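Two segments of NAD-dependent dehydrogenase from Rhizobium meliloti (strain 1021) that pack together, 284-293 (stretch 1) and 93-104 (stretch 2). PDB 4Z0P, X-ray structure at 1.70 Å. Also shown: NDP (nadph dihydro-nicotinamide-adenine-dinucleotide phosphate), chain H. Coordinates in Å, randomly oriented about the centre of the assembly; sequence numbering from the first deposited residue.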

ATOM      1  N   VAL A 284       2.086  -7.279 -14.404  1.00 18.59           N
ATOM      2  CA  VAL A 284       2.841  -6.051 -14.188  1.00 18.75           C
ATOM      3  C   VAL A 284       3.294  -5.867 -12.726  1.00 19.14           C
ATOM      4  O   VAL A 284       3.647  -4.754 -12.300  1.00 20.43           O
ATOM      5  CB  VAL A 284       2.032  -4.810 -14.653  1.00 20.41           C
ATOM      6  CG1 VAL A 284       1.948  -4.761 -16.169  1.00 19.82           C
ATOM      7  CG2 VAL A 284       0.635  -4.750 -14.020  1.00 21.23           C
ATOM      8  N   ALA A 285       3.309  -6.936 -11.918  1.00 18.63           N
ATOM      9  CA  ALA A 285       3.626  -6.741 -10.505  1.00 18.80           C
ATOM     10  C   ALA A 285       5.040  -6.164 -10.348  1.00 20.34           C
ATOM     11  O   ALA A 285       5.246  -5.264  -9.541  1.00 19.73           O
ATOM     12  CB  ALA A 285       3.479  -8.032  -9.714  1.00 18.69           C
ATOM     13  N   ALA A 286       5.987  -6.656 -11.148  1.00 19.57           N
ATOM     14  CA  ALA A 286       7.329  -6.062 -11.135  1.00 19.45           C
ATOM     15  C   ALA A 286       7.864  -6.013 -12.544  1.00 20.91           C
ATOM     16  O   ALA A 286       8.332  -7.032 -13.082  1.00 23.77           O
ATOM     17  CB  ALA A 286       8.249  -6.847 -10.225  1.00 21.56           C
ATOM     18  N   SER A 287       7.745  -4.842 -13.165  1.00 22.21           N
ATOM     19  CA  SER A 287       8.252  -4.630 -14.545  1.00 24.07           C
ATOM     20  C   SER A 287       9.772  -4.623 -14.527  1.00 24.94           C
ATOM     21  O   SER A 287      10.384  -4.187 -13.553  1.00 24.78           O
ATOM     22  CB  SER A 287       7.743  -3.290 -15.082  1.00 29.81           C
ATOM     23  OG  SER A 287       6.335  -3.390 -15.292  1.00 35.02           O
ATOM     24  N   SER A 288      10.388  -5.085 -15.605  1.00 22.65           N
ATOM     25  CA  SER A 288      11.845  -4.995 -15.731  1.00 25.06           C
ATOM     26  C   SER A 288      12.233  -3.585 -16.235  1.00 26.05           C
ATOM     27  O   SER A 288      11.809  -3.163 -17.307  1.00 28.12           O
ATOM     28  CB  SER A 288      12.368  -6.063 -16.706  1.00 23.98           C
ATOM     29  OG  SER A 288      12.282  -7.363 -16.157  1.00 24.01           O
ATOM     30  N   ASP A 289      13.028  -2.890 -15.437  1.00 22.29           N
ATOM     31  CA  ASP A 289      13.634  -1.620 -15.801  1.00 23.05           C
ATOM     32  C   ASP A 289      14.723  -1.961 -16.803  1.00 24.84           C
ATOM     33  O   ASP A 289      15.710  -2.598 -16.447  1.00 22.81           O
ATOM     34  CB  ASP A 289      14.206  -0.977 -14.518  1.00 24.20           C
ATOM     35  CG  ASP A 289      14.919   0.331 -14.748  1.00 29.43           C
ATOM     36  OD1 ASP A 289      15.573   0.520 -15.795  1.00 28.22           O
ATOM     37  OD2 ASP A 289      14.862   1.188 -13.838  1.00 26.96           O
ATOM     38  N   VAL A 290      14.529  -1.566 -18.058  1.00 26.07           N
ATOM     39  CA  VAL A 290      15.409  -2.036 -19.133  1.00 24.83           C
ATOM     40  C   VAL A 290      16.797  -1.452 -18.963  1.00 23.90           C
ATOM     41  O   VAL A 290      17.800  -2.140 -19.202  1.00 24.29           O
ATOM     42  CB  VAL A 290      14.848  -1.768 -20.549  1.00 25.92           C
ATOM     43  CG1 VAL A 290      15.720  -2.454 -21.597  1.00 25.18           C
ATOM     44  CG2 VAL A 290      13.431  -2.308 -20.650  1.00 29.81           C
ATOM     45  N   ARG A 291      16.898  -0.203 -18.520  1.00 23.30           N
ATOM     46  CA  ARG A 291      18.241   0.343 -18.241  1.00 24.84           C
ATOM     47  C   ARG A 291      18.970  -0.528 -17.197  1.00 25.60           C
ATOM     48  O   ARG A 291      20.131  -0.857 -17.354  1.00 25.68           O
ATOM     49  CB  ARG A 291      18.146   1.795 -17.756  1.00 30.75           C
ATOM     50  CG  ARG A 291      19.480   2.515 -17.621  1.00 52.33           C
ATOM     51  CD  ARG A 291      19.291   3.991 -17.267  1.00 56.28           C
ATOM     52  N   ALA A 292      18.280  -0.851 -16.102  1.00 25.75           N
ATOM     53  CA  ALA A 292      18.867  -1.649 -15.032  1.00 23.60           C
ATOM     54  C   ALA A 292      19.220  -3.067 -15.520  1.00 20.86           C
ATOM     55  O   ALA A 292      20.256  -3.610 -15.146  1.00 24.30           O
ATOM     56  CB  ALA A 292      17.928  -1.693 -13.809  1.00 25.44           C
ATOM     57  N   LEU A 293      18.357  -3.649 -16.346  1.00 22.58           N
ATOM     58  CA  LEU A 293      18.628  -4.925 -16.993  1.00 22.49           C
ATOM     59  C   LEU A 293      19.926  -4.893 -17.784  1.00 24.27           C
ATOM     60  O   LEU A 293      20.779  -5.769 -17.620  1.00 24.28           O
ATOM     61  CB  LEU A 293      17.459  -5.311 -17.898  1.00 21.85           C
ATOM     62  CG  LEU A 293      17.634  -6.610 -18.679  1.00 19.82           C
ATOM     63  CD1 LEU A 293      17.776  -7.827 -17.773  1.00 23.37           C
ATOM     64  CD2 LEU A 293      16.438  -6.730 -19.628  1.00 24.34           C
TER
HETATM   65  PA  NDP H 407      14.047 -17.031  -6.032  1.00 22.22           P
HETATM   66  O1A NDP H 407      14.701 -18.165  -6.806  1.00 23.33           O
HETATM   67  O2A NDP H 407      14.946 -16.060  -5.341  1.00 20.98           O
HETATM   68  O5B NDP H 407      13.108 -17.714  -4.955  1.00 22.21           O
HETATM   69  C5B NDP H 407      12.278 -18.825  -5.219  1.00 22.18           C
HETATM   70  C4B NDP H 407      11.745 -19.331  -3.907  1.00 20.95           C
HETATM   71  O4B NDP H 407      10.782 -20.338  -4.209  1.00 22.00           O
HETATM   72  C3B NDP H 407      12.796 -19.986  -3.013  1.00 26.81           C
HETATM   73  O3B NDP H 407      12.477 -19.663  -1.664  1.00 25.11           O
HETATM   74  C2B NDP H 407      12.593 -21.463  -3.273  1.00 21.31           C
HETATM   75  O2B NDP H 407      12.960 -22.315  -2.205  1.00 25.18           O
HETATM   76  C1B NDP H 407      11.097 -21.491  -3.447  1.00 22.35           C
HETATM   77  N9A NDP H 407      10.692 -22.728  -4.135  1.00 22.60           N
HETATM   78  C8A NDP H 407      10.922 -23.131  -5.400  1.00 23.91           C
HETATM   79  N7A NDP H 407      10.408 -24.307  -5.683  1.00 24.20           N
HETATM   80  C5A NDP H 407       9.804 -24.688  -4.518  1.00 21.99           C
HETATM   81  C6A NDP H 407       9.095 -25.846  -4.138  1.00 27.11           C
HETATM   82  N6A NDP H 407       8.856 -26.869  -4.992  1.00 25.74           N
HETATM   83  N1A NDP H 407       8.613 -25.922  -2.867  1.00 26.72           N
HETATM   84  C2A NDP H 407       8.850 -24.906  -2.024  1.00 29.50           C
HETATM   85  N3A NDP H 407       9.514 -23.771  -2.267  1.00 22.91           N
HETATM   86  C4A NDP H 407       9.960 -23.720  -3.550  1.00 21.86           C
HETATM   87  O3  NDP H 407      13.054 -16.341  -7.103  1.00 20.43           O
HETATM   88  PN  NDP H 407      12.574 -14.796  -6.975  1.00 21.03           P
HETATM   89  O1N NDP H 407      12.108 -14.513  -5.587  1.00 21.42           O
HETATM   90  O2N NDP H 407      13.576 -13.891  -7.600  1.00 19.75           O
HETATM   91  O5D NDP H 407      11.369 -14.859  -8.014  1.00 20.48           O
HETATM   92  C5D NDP H 407      10.261 -15.692  -7.737  1.00 19.33           C
HETATM   93  C4D NDP H 407       9.341 -15.783  -8.945  1.00 20.88           C
HETATM   94  O4D NDP H 407       8.569 -14.587  -9.077  1.00 20.78           O
HETATM   95  C3D NDP H 407      10.011 -15.901 -10.307  1.00 21.22           C
HETATM   96  O3D NDP H 407      10.434 -17.258 -10.553  1.00 21.88           O
HETATM   97  C2D NDP H 407       8.963 -15.444 -11.302  1.00 19.17           C
HETATM   98  O2D NDP H 407       8.177 -16.560 -11.757  1.00 21.64           O
HETATM   99  C1D NDP H 407       8.081 -14.534 -10.408  1.00 19.03           C
HETATM  100  N1N NDP H 407       8.067 -13.140 -10.856  1.00 18.19           N
HETATM  101  C2N NDP H 407       6.890 -12.541 -11.291  1.00 19.14           C
HETATM  102  C3N NDP H 407       6.852 -11.240 -11.693  1.00 19.34           C
HETATM  103  C7N NDP H 407       5.577 -10.522 -12.020  1.00 19.89           C
HETATM  104  O7N NDP H 407       5.660  -9.440 -12.635  1.00 21.15           O
HETATM  105  N7N NDP H 407       4.418 -11.043 -11.679  1.00 18.97           N
HETATM  106  C4N NDP H 407       8.110 -10.456 -11.729  1.00 21.07           C
HETATM  107  C5N NDP H 407       9.321 -11.179 -11.268  1.00 19.76           C
HETATM  108  C6N NDP H 407       9.275 -12.427 -10.841  1.00 19.04           C
HETATM  109  P2B NDP H 407      14.506 -22.602  -1.861  1.00 37.25           P
HETATM  110  O1X NDP H 407      14.986 -21.312  -1.247  1.00 63.70           O
HETATM  111  O2X NDP H 407      14.393 -23.737  -0.859  1.00 36.38           O
HETATM  112  O3X NDP H 407      15.176 -22.962  -3.135  1.00 31.15           O
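Stretch 2, residues 93-104: RFVDRTLTTRMS

Stretch 2 lies antiparallel along stretch 1 in a contact made of apolar packing and bridging waters, with no direct hydrogen bond between the two segments. The register shows the direction: the CA atoms of Ala 286 and Met 103 are 4.6 Å apart, those of Asp 289 and Thr 98 are 6.8 Å apart, and those of Leu 293 and Phe 94 are 7.0 Å apart, so numbering rises along one segment as it falls along the other. Together the segments bury 612 Å².

In stretch 2, residues 93 to 96 are extended and lead into a helix that begins at Arg 97 and runs on past Ser 104. Asp 96 caps this helix: its OD2 accepts from Thr 98 N at 3.0 Å and from Thr 98 OG1 at 2.7 Å. Stretch 1 has the same plan, a loop followed by a helix from Val 290, with Asp 289 OD1 capping it by accepting from Ala 292 N at 3.0 Å. Aspartate suits both places because its short carboxylate can reach back to amides that the first turn leaves without backbone partners.

The closest CA pair of the register is Ala 286 and Met 103. The methyl of Ala 286 fits here, its CB pointing toward the helix and already 3.6 Å from Met 103 N. Apolar side chains suit the places around it: Ala 286 CB rests 3.8 Å from Met 103 CB and 3.8 Å from Leu 99 CD1. The neighbouring Ala 285 CB lies 3.7 Å from Met 103 SD. Two carbonyls also approach here, Ala 285 O and Arg 102 O at 3.2 Å, but both are acceptors and do not bond. This end of the contact borders the cofactor: Ala 286 N donates to NDP O7N at 3.2 Å, and Met 103 CE is 3.5 Å from NDP C3N.

Farther along, Arg 102 extends its aliphatic chain beside the loop, bringing CD to 3.3 Å from Ser 287 O. Its guanidinium makes its hydrogen bonds to stretch 1 through water. Water 3 accepts from Arg 102 NH1 (2.9 Å) and Ser 287 N (3.3 Å), while water 4 accepts from Arg 102 NH2 (2.9 Å) and donates to Asp 289 OD2 (2.7 Å). The direct separation of Asp 289 OD2 and Arg 102 NH2, 4.5 Å, is beyond a salt bridge, so the water carries the link between the two charges.

Thr 98 faces Asp 289 and Ala 292, its OG1 lying 3.8 Å from Asp 289 CB and 3.6 Å from Ala 292 CB. A hydroxyl suits this place: while donating to Asp 96 OD2, OG1 accepts from water 2 (2.8 Å), which also donates to Ser 287 O (3.1 Å) and accepts from Asp 289 N (2.9 Å). Water 1 makes a further bridge, donating to Asp 96 OD1 (2.7 Å) and Ala 292 O (2.8 Å).

At the other end, the ring of Phe 94 packs against the helix of stretch 1 at Leu 293, whose CD1 is 3.7 Å from Phe 94 CD1. Leu 293 CD1 sits over one ring face, 3.9 Å from the ring centroid of Phe 94 and 19° off its normal, a CH-pi contact that suits an aliphatic branch to an aromatic face. Ser 288 OG, 3.7 Å from Phe 94 CD2, approaches the ring obliquely.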

ATOM      1  N   ARG A  93      19.529 -15.308 -14.651  1.00 22.83           N
ATOM      2  CA  ARG A  93      18.228 -14.636 -14.471  1.00 21.66           C
ATOM      3  C   ARG A  93      18.431 -13.197 -14.004  1.00 22.75           C
ATOM      4  O   ARG A  93      19.500 -12.825 -13.539  1.00 21.69           O
ATOM      5  CB  ARG A  93      17.338 -15.430 -13.492  1.00 22.44           C
ATOM      6  CG  ARG A  93      17.719 -15.283 -12.027  1.00 24.45           C
ATOM      7  CD  ARG A  93      17.134 -16.401 -11.178  1.00 23.96           C
ATOM      8  NE  ARG A  93      17.226 -16.090  -9.765  1.00 22.74           N
ATOM      9  CZ  ARG A  93      16.300 -15.428  -9.073  1.00 27.78           C
ATOM     10  NH1 ARG A  93      15.185 -14.983  -9.645  1.00 22.76           N
ATOM     11  NH2 ARG A  93      16.503 -15.193  -7.798  1.00 24.02           N
ATOM     12  N   PHE A  94      17.390 -12.376 -14.111  1.00 22.33           N
ATOM     13  CA  PHE A  94      17.464 -10.982 -13.664  1.00 22.70           C
ATOM     14  C   PHE A  94      17.128 -10.870 -12.182  1.00 25.79           C
ATOM     15  O   PHE A  94      16.067 -11.294 -11.737  1.00 22.22           O
ATOM     16  CB  PHE A  94      16.495 -10.133 -14.489  1.00 21.80           C
ATOM     17  CG  PHE A  94      16.588  -8.634 -14.284  1.00 21.99           C
ATOM     18  CD1 PHE A  94      17.798  -7.974 -14.088  1.00 24.30           C
ATOM     19  CD2 PHE A  94      15.422  -7.866 -14.321  1.00 22.12           C
ATOM     20  CE1 PHE A  94      17.849  -6.602 -13.917  1.00 23.80           C
ATOM     21  CE2 PHE A  94      15.480  -6.486 -14.163  1.00 23.26           C
ATOM     22  CZ  PHE A  94      16.687  -5.861 -13.954  1.00 25.17           C
ATOM     23  N   VAL A  95      18.088 -10.349 -11.422  1.00 21.43           N
ATOM     24  CA  VAL A  95      17.921 -10.060 -10.013  1.00 23.81           C
ATOM     25  C   VAL A  95      18.463  -8.648  -9.853  1.00 23.56           C
ATOM     26  O   VAL A  95      19.592  -8.390 -10.250  1.00 24.66           O
ATOM     27  CB  VAL A  95      18.736 -11.036  -9.149  1.00 23.62           C
ATOM     28  CG1 VAL A  95      18.685 -10.641  -7.676  1.00 27.79           C
ATOM     29  CG2 VAL A  95      18.199 -12.455  -9.300  1.00 27.41           C
ATOM     30  N   ASP A  96      17.684  -7.726  -9.288  1.00 21.18           N
ATOM     31  CA  ASP A  96      18.108  -6.337  -9.214  1.00 23.86           C
ATOM     32  C   ASP A  96      17.223  -5.614  -8.220  1.00 21.95           C
ATOM     33  O   ASP A  96      16.036  -5.928  -8.108  1.00 20.37           O
ATOM     34  CB  ASP A  96      17.934  -5.651 -10.573  1.00 24.48           C
ATOM     35  CG  ASP A  96      18.616  -4.297 -10.649  1.00 30.00           C
ATOM     36  OD1 ASP A  96      19.846  -4.293 -10.821  1.00 29.43           O
ATOM     37  OD2 ASP A  96      17.932  -3.247 -10.535  1.00 25.49           O
ATOM     38  N   ARG A  97      17.802  -4.624  -7.532  1.00 19.93           N
ATOM     39  CA  ARG A  97      17.037  -3.820  -6.579  1.00 22.49           C
ATOM     40  C   ARG A  97      15.788  -3.225  -7.195  1.00 22.01           C
ATOM     41  O   ARG A  97      14.771  -3.112  -6.523  1.00 21.76           O
ATOM     42  CB  ARG A  97      17.920  -2.671  -6.042  1.00 28.20           C
ATOM     43  CG  ARG A  97      17.197  -1.665  -5.159  1.00 47.29           C
ATOM     44  N   THR A  98      15.846  -2.834  -8.470  1.00 22.08           N
ATOM     45  CA  THR A  98      14.660  -2.225  -9.117  1.00 21.19           C
ATOM     46  C   THR A  98      13.509  -3.222  -9.238  1.00 21.38           C
ATOM     47  O   THR A  98      12.338  -2.884  -8.987  1.00 23.80           O
ATOM     48  CB  THR A  98      14.966  -1.673 -10.541  1.00 22.44           C
ATOM     49  OG1 THR A  98      15.415  -2.743 -11.400  1.00 23.80           O
ATOM     50  CG2 THR A  98      15.981  -0.539 -10.464  1.00 27.17           C
ATOM     51  N   LEU A  99      13.836  -4.473  -9.563  1.00 19.91           N
ATOM     52  CA  LEU A  99      12.783  -5.486  -9.706  1.00 18.70           C
ATOM     53  C   LEU A  99      12.174  -5.830  -8.345  1.00 20.62           C
ATOM     54  O   LEU A  99      10.945  -5.875  -8.154  1.00 19.92           O
ATOM     55  CB  LEU A  99      13.356  -6.737 -10.396  1.00 19.35           C
ATOM     56  CG  LEU A  99      12.321  -7.751 -10.872  1.00 23.63           C
ATOM     57  CD1 LEU A  99      11.514  -7.249 -12.037  1.00 31.34           C
ATOM     58  CD2 LEU A  99      13.070  -9.010 -11.312  1.00 27.17           C
ATOM     59  N   THR A 100      13.045  -6.018  -7.364  1.00 19.82           N
ATOM     60  CA  THR A 100      12.611  -6.366  -6.027  1.00 17.10           C
ATOM     61  C   THR A 100      11.731  -5.302  -5.417  1.00 19.16           C
ATOM     62  O   THR A 100      10.685  -5.611  -4.817  1.00 21.33           O
ATOM     63  CB  THR A 100      13.837  -6.605  -5.135  1.00 21.64           C
ATOM     64  OG1 THR A 100      14.665  -7.597  -5.758  1.00 20.75           O
ATOM     65  CG2 THR A 100      13.436  -7.094  -3.772  1.00 25.48           C
ATOM     66  N   THR A 101      12.152  -4.046  -5.545  1.00 18.48           N
ATOM     67  CA  THR A 101      11.402  -2.955  -4.916  1.00 18.48           C
ATOM     68  C   THR A 101      10.015  -2.806  -5.550  1.00 20.35           C
ATOM     69  O   THR A 101       9.030  -2.523  -4.859  1.00 19.59           O
ATOM     70  CB  THR A 101      12.217  -1.648  -4.867  1.00 22.25           C
ATOM     71  OG1 THR A 101      11.728  -0.836  -3.805  1.00 20.88           O
ATOM     72  CG2 THR A 101      12.203  -0.870  -6.175  1.00 23.43           C
ATOM     73  N   ARG A 102       9.940  -3.060  -6.847  1.00 19.47           N
ATOM     74  CA  ARG A 102       8.673  -2.999  -7.590  1.00 19.54           C
ATOM     75  C   ARG A 102       7.706  -4.098  -7.155  1.00 18.84           C
ATOM     76  O   ARG A 102       6.500  -3.842  -6.949  1.00 19.07           O
ATOM     77  CB  ARG A 102       8.943  -3.036  -9.082  1.00 19.49           C
ATOM     78  CG  ARG A 102       9.536  -1.769  -9.664  1.00 19.99           C
ATOM     79  CD  ARG A 102      10.101  -2.010 -11.054  1.00 20.47           C
ATOM     80  NE  ARG A 102      10.596  -0.770 -11.670  1.00 21.47           N
ATOM     81  CZ  ARG A 102       9.859   0.068 -12.411  1.00 21.24           C
ATOM     82  NH1 ARG A 102       8.603  -0.219 -12.706  1.00 23.23           N
ATOM     83  NH2 ARG A 102      10.413   1.178 -12.903  1.00 22.30           N
ATOM     84  N   MET A 103       8.216  -5.324  -7.001  1.00 18.00           N
ATOM     85  CA  MET A 103       7.358  -6.410  -6.524  1.00 19.50           C
ATOM     86  C   MET A 103       6.798  -6.082  -5.141  1.00 18.64           C
ATOM     87  O   MET A 103       5.600  -6.275  -4.887  1.00 19.14           O
ATOM     88  CB  MET A 103       8.085  -7.744  -6.498  1.00 18.15           C
ATOM     89  CG  MET A 103       7.225  -8.897  -6.019  1.00 17.32           C
ATOM     90  SD  MET A 103       5.739  -9.165  -7.008  1.00 20.05           S
ATOM     91  CE  MET A 103       6.400 -10.134  -8.368  1.00 20.19           C
ATOM     92  N   SER A 104       7.654  -5.582  -4.250  1.00 18.24           N
ATOM     93  CA  SER A 104       7.207  -5.276  -2.915  1.00 17.94           C
ATOM     94  C   SER A 104       6.148  -4.198  -2.884  1.00 19.59           C
ATOM     95  O   SER A 104       5.235  -4.266  -2.067  1.00 18.82           O
ATOM     96  CB  SER A 104       8.381  -4.939  -2.019  1.00 18.66           C
ATOM     97  OG  SER A 104       9.145  -6.136  -1.804  1.00 20.32           O
TER
HETATM   98  O   HOH W   1      21.353  -3.010 -12.656  1.00 25.90           O
HETATM   99  O   HOH W   2      13.419  -3.994 -12.820  1.00 24.50           O
HETATM  100  O   HOH W   3       6.704  -2.152 -11.584  1.00 21.53           O
HETATM  101  O   HOH W   4      13.052   0.970 -11.810  1.00 25.99           O